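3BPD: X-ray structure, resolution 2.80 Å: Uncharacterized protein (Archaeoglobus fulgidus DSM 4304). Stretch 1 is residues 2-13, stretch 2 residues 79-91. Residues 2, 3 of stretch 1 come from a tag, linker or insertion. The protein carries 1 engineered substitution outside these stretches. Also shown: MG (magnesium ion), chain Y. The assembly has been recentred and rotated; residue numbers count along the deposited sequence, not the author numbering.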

# COMPACT_ATOMS: atom_id res chain seq x y z
N SER F 2 21.69 11.69 19.87
CA SER F 2 20.55 12.66 19.84
C SER F 2 20.28 12.99 18.37
O SER F 2 21.13 13.56 17.69
CB SER F 2 20.88 13.96 20.58
OG SER F 2 19.80 14.88 20.41
N LEU F 3 19.09 12.65 17.88
CA LEU F 3 18.73 12.90 16.48
C LEU F 3 18.68 14.33 15.99
O LEU F 3 17.82 15.11 16.37
CB LEU F 3 17.40 12.24 16.19
CG LEU F 3 17.54 10.84 16.79
CD1 LEU F 3 16.26 10.05 16.78
CD2 LEU F 3 18.66 10.17 16.04
N LYS F 4 19.64 14.62 15.12
CA LYS F 4 19.77 15.92 14.48
C LYS F 4 20.63 15.82 13.22
O LYS F 4 21.15 14.76 12.93
CB LYS F 4 20.35 16.94 15.46
CG LYS F 4 21.84 16.84 15.68
CD LYS F 4 22.27 17.64 16.86
CE LYS F 4 23.61 17.14 17.31
NZ LYS F 4 23.98 17.71 18.63
N GLY F 5 20.70 16.89 12.44
CA GLY F 5 21.51 16.87 11.23
C GLY F 5 20.97 16.10 10.04
O GLY F 5 19.76 15.92 9.88
N LEU F 6 21.89 15.68 9.18
CA LEU F 6 21.51 14.91 8.01
C LEU F 6 21.09 13.56 8.53
O LEU F 6 21.74 13.00 9.40
CB LEU F 6 22.70 14.75 7.06
CG LEU F 6 23.28 16.00 6.42
CD1 LEU F 6 24.34 15.56 5.40
CD2 LEU F 6 22.18 16.83 5.74
N ARG F 7 20.00 13.03 7.99
CA ARG F 7 19.52 11.75 8.45
C ARG F 7 19.44 10.70 7.35
O ARG F 7 19.61 9.51 7.61
CB ARG F 7 18.16 11.96 9.13
CG ARG F 7 18.29 12.77 10.44
CD ARG F 7 18.55 11.86 11.64
NE ARG F 7 17.28 11.50 12.28
CZ ARG F 7 16.99 10.29 12.76
NH1 ARG F 7 17.89 9.32 12.68
NH2 ARG F 7 15.81 10.06 13.31
N ARG F 8 19.22 11.15 6.12
CA ARG F 8 19.13 10.24 5.00
C ARG F 8 19.50 10.90 3.66
O ARG F 8 19.13 12.05 3.39
CB ARG F 8 17.73 9.63 4.92
CG ARG F 8 17.64 8.36 4.08
CD ARG F 8 16.23 7.81 4.06
NE ARG F 8 15.32 8.68 3.32
CZ ARG F 8 14.00 8.58 3.35
NH1 ARG F 8 13.41 7.65 4.09
NH2 ARG F 8 13.26 9.44 2.66
N LEU F 9 20.23 10.17 2.83
CA LEU F 9 20.64 10.67 1.53
C LEU F 9 20.40 9.62 0.44
O LEU F 9 20.59 8.42 0.65
CB LEU F 9 22.14 11.03 1.54
CG LEU F 9 22.61 12.14 2.48
CD1 LEU F 9 24.12 12.12 2.65
CD2 LEU F 9 22.15 13.46 1.91
N VAL F 10 19.94 10.06 -0.72
CA VAL F 10 19.77 9.14 -1.82
C VAL F 10 20.69 9.73 -2.87
O VAL F 10 20.44 10.79 -3.42
CB VAL F 10 18.31 9.07 -2.34
CG1 VAL F 10 18.26 8.25 -3.63
CG2 VAL F 10 17.39 8.45 -1.28
N LEU F 11 21.80 9.05 -3.10
CA LEU F 11 22.78 9.53 -4.05
C LEU F 11 22.79 8.79 -5.38
O LEU F 11 22.79 7.57 -5.42
CB LEU F 11 24.16 9.46 -3.41
CG LEU F 11 24.26 10.17 -2.06
CD1 LEU F 11 25.69 10.21 -1.60
CD2 LEU F 11 23.70 11.58 -2.18
N ASP F 12 22.78 9.55 -6.47
CA ASP F 12 22.85 8.95 -7.79
C ASP F 12 24.34 8.89 -8.08
O ASP F 12 24.99 9.93 -8.23
CB ASP F 12 22.18 9.83 -8.83
CG ASP F 12 22.47 9.37 -10.24
OD1 ASP F 12 22.20 10.14 -11.18
OD2 ASP F 12 22.98 8.23 -10.40
N VAL F 13 24.88 7.68 -8.18
CA VAL F 13 26.30 7.52 -8.43
C VAL F 13 26.67 6.70 -9.67
O VAL F 13 26.05 5.68 -9.97
CB VAL F 13 26.99 6.89 -7.20
CG1 VAL F 13 28.42 6.52 -7.52
CG2 VAL F 13 26.95 7.88 -6.04
N VAL F 79 22.36 14.45 -5.87
CA VAL F 79 21.79 14.11 -4.58
C VAL F 79 20.29 14.11 -4.84
O VAL F 79 19.70 15.16 -5.00
CB VAL F 79 22.16 15.21 -3.54
CG1 VAL F 79 21.55 14.88 -2.19
CG2 VAL F 79 23.67 15.34 -3.45
N ASP F 80 19.67 12.95 -4.90
CA ASP F 80 18.24 12.91 -5.22
C ASP F 80 17.29 13.12 -4.05
O ASP F 80 16.13 13.48 -4.25
CB ASP F 80 17.90 11.62 -5.97
CG ASP F 80 18.72 11.45 -7.24
OD1 ASP F 80 19.16 12.46 -7.83
OD2 ASP F 80 18.93 10.30 -7.66
N GLU F 81 17.77 12.88 -2.83
CA GLU F 81 16.94 13.10 -1.66
C GLU F 81 17.80 13.36 -0.45
O GLU F 81 18.88 12.78 -0.30
CB GLU F 81 16.03 11.92 -1.36
CG GLU F 81 14.72 12.37 -0.74
CD GLU F 81 13.98 11.28 0.03
OE1 GLU F 81 12.74 11.38 0.14
OE2 GLU F 81 14.64 10.35 0.54
N VAL F 82 17.33 14.25 0.42
CA VAL F 82 18.04 14.58 1.65
C VAL F 82 17.01 14.70 2.75
O VAL F 82 15.93 15.23 2.54
CB VAL F 82 18.75 15.94 1.56
CG1 VAL F 82 19.74 16.05 2.71
CG2 VAL F 82 19.44 16.10 0.23
N VAL F 83 17.35 14.20 3.93
CA VAL F 83 16.45 14.32 5.08
C VAL F 83 17.28 14.85 6.25
O VAL F 83 18.37 14.37 6.51
CB VAL F 83 15.83 12.97 5.43
CG1 VAL F 83 14.82 13.15 6.53
CG2 VAL F 83 15.17 12.37 4.20
N ALA F 84 16.76 15.86 6.93
CA ALA F 84 17.47 16.44 8.06
C ALA F 84 16.52 16.81 9.19
O ALA F 84 15.40 17.24 8.94
CB ALA F 84 18.24 17.67 7.61
N GLY F 85 16.97 16.63 10.43
CA GLY F 85 16.12 16.95 11.57
C GLY F 85 15.97 15.81 12.55
O GLY F 85 16.71 14.84 12.49
N LYS F 86 15.00 15.91 13.44
CA LYS F 86 14.81 14.87 14.44
C LYS F 86 14.00 13.70 13.91
O LYS F 86 14.22 12.56 14.28
CB LYS F 86 14.09 15.44 15.66
CG LYS F 86 14.71 16.73 16.19
CD LYS F 86 13.73 17.50 17.08
CE LYS F 86 14.31 18.84 17.51
NZ LYS F 86 13.31 19.63 18.26
N ILE F 87 13.07 14.01 13.02
CA ILE F 87 12.20 13.00 12.45
C ILE F 87 12.42 12.77 10.96
O ILE F 87 12.51 13.73 10.19
CB ILE F 87 10.74 13.40 12.67
CG1 ILE F 87 10.48 13.54 14.17
CG2 ILE F 87 9.80 12.38 12.06
CD1 ILE F 87 9.05 13.97 14.51
N ILE F 88 12.52 11.51 10.56
CA ILE F 88 12.70 11.17 9.16
C ILE F 88 11.40 11.45 8.45
O ILE F 88 10.50 10.62 8.46
CB ILE F 88 13.01 9.68 8.97
CG1 ILE F 88 14.25 9.27 9.78
CG2 ILE F 88 13.17 9.37 7.50
CD1 ILE F 88 15.52 9.98 9.37
N VAL F 89 11.30 12.63 7.83
CA VAL F 89 10.10 13.03 7.08
C VAL F 89 10.14 12.52 5.64
O VAL F 89 11.11 12.77 4.92
CB VAL F 89 10.00 14.57 7.04
CG1 VAL F 89 8.91 15.00 6.09
CG2 VAL F 89 9.77 15.12 8.44
N GLU F 90 9.11 11.81 5.21
CA GLU F 90 9.06 11.30 3.83
C GLU F 90 8.55 12.35 2.85
O GLU F 90 7.96 13.36 3.25
CB GLU F 90 8.15 10.06 3.75
CG GLU F 90 8.58 8.90 4.62
CD GLU F 90 9.92 8.33 4.19
OE1 GLU F 90 10.51 7.57 4.98
OE2 GLU F 90 10.37 8.64 3.07
N SER F 91 8.78 12.12 1.56
CA SER F 91 8.32 13.05 0.54
C SER F 91 6.83 12.81 0.24
O SER F 91 6.41 11.69 -0.01
CB SER F 91 9.14 12.86 -0.74
OG SER F 91 8.66 13.70 -1.77
MG MG Y . 20.90 11.95 -11.15

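The strongest polar contacts form a charge cluster around Arg8; Arg8 and Glu81 are buried, while Glu90 is exposed. Arg8 NH2 lies 2.7 Å from Glu81 OE2 and 3.0 Å from Glu90 OE2, and both pairs are salt bridges. Arg8 NH1 also donates to Glu90 OE1 at 3.0 Å, so Glu90 meets the guanidinium with both carboxylate oxygens. Both glutamates approach at the guanidinium edge, near its plane, where the N-H groups point. The methyl CG2 of Ile88 covers one face, 3.8 Å from Arg8 NH1. Arginine suits this site because it can serve two carboxylates at once and still offer a flat face to an apolar neighbour.

Arg7 reaches the end of strand 79-85 and the residue just after it. Arg7 NH2 donates to Lys86 O at 3.1 Å, and Arg7 NE makes a weak bond to Gly85 O at 3.4 Å. Ile88 CD1 lies over one face of this guanidinium and comes within 3.3 Å of Arg7 CB. Ile88 therefore packs against both arginines.

The backbones form an antiparallel pair, with strand directions 168° apart. Gly85 N donates to Gly5 O at 2.9 Å. Val83 O accepts a short bond from Arg7 N at 2.6 Å and a weak one from Arg8 N at 3.4 Å. Both fall at a beta bulge, where the register shifts by one. Val83 N returns a bond to Arg8 O at 2.8 Å. Val10 N donates to Glu81 O at 2.9 Å. A second bulge follows: Val10 O accepts from Asp80 N at 2.7 Å and weakly from Glu81 N at 3.4 Å.

Gly5 has a positive phi, which favours glycine. At Gly85 the backbone angles would jam a CB against the preceding carbonyl oxygen, so glycine fits there too.

Leu6, Leu9, Leu11, Val79, Val82 and Ala84 share one face of the sheet. Leu9 CD2 packs on Val82 CG1 at 3.6 Å, and Leu11 CD2 on Val79 CG1 at 3.9 Å. Leu6 CD2 lies 4.0 Å from Val82 CG1. The small Ala84 sits beside Leu6, with its CB 4.4 Å from Leu6 CD2. Arg8, Val10, Glu81 and Val83 occupy the other face, where Val10 CG2 is 3.7 Å from Glu81 CB. Val83 CG2 also lies 3.8 Å from Arg8 NE.

At one end, Asp12 CB lies 3.5 Å from Asp80 OD2, while Asp12 OD1 binds the magnesium ion at 2.2 Å. At the other, the tag residue Leu3 places its O 3.5 Å from Lys86 CG. Together the stretches bury 932 Å², both sides summed.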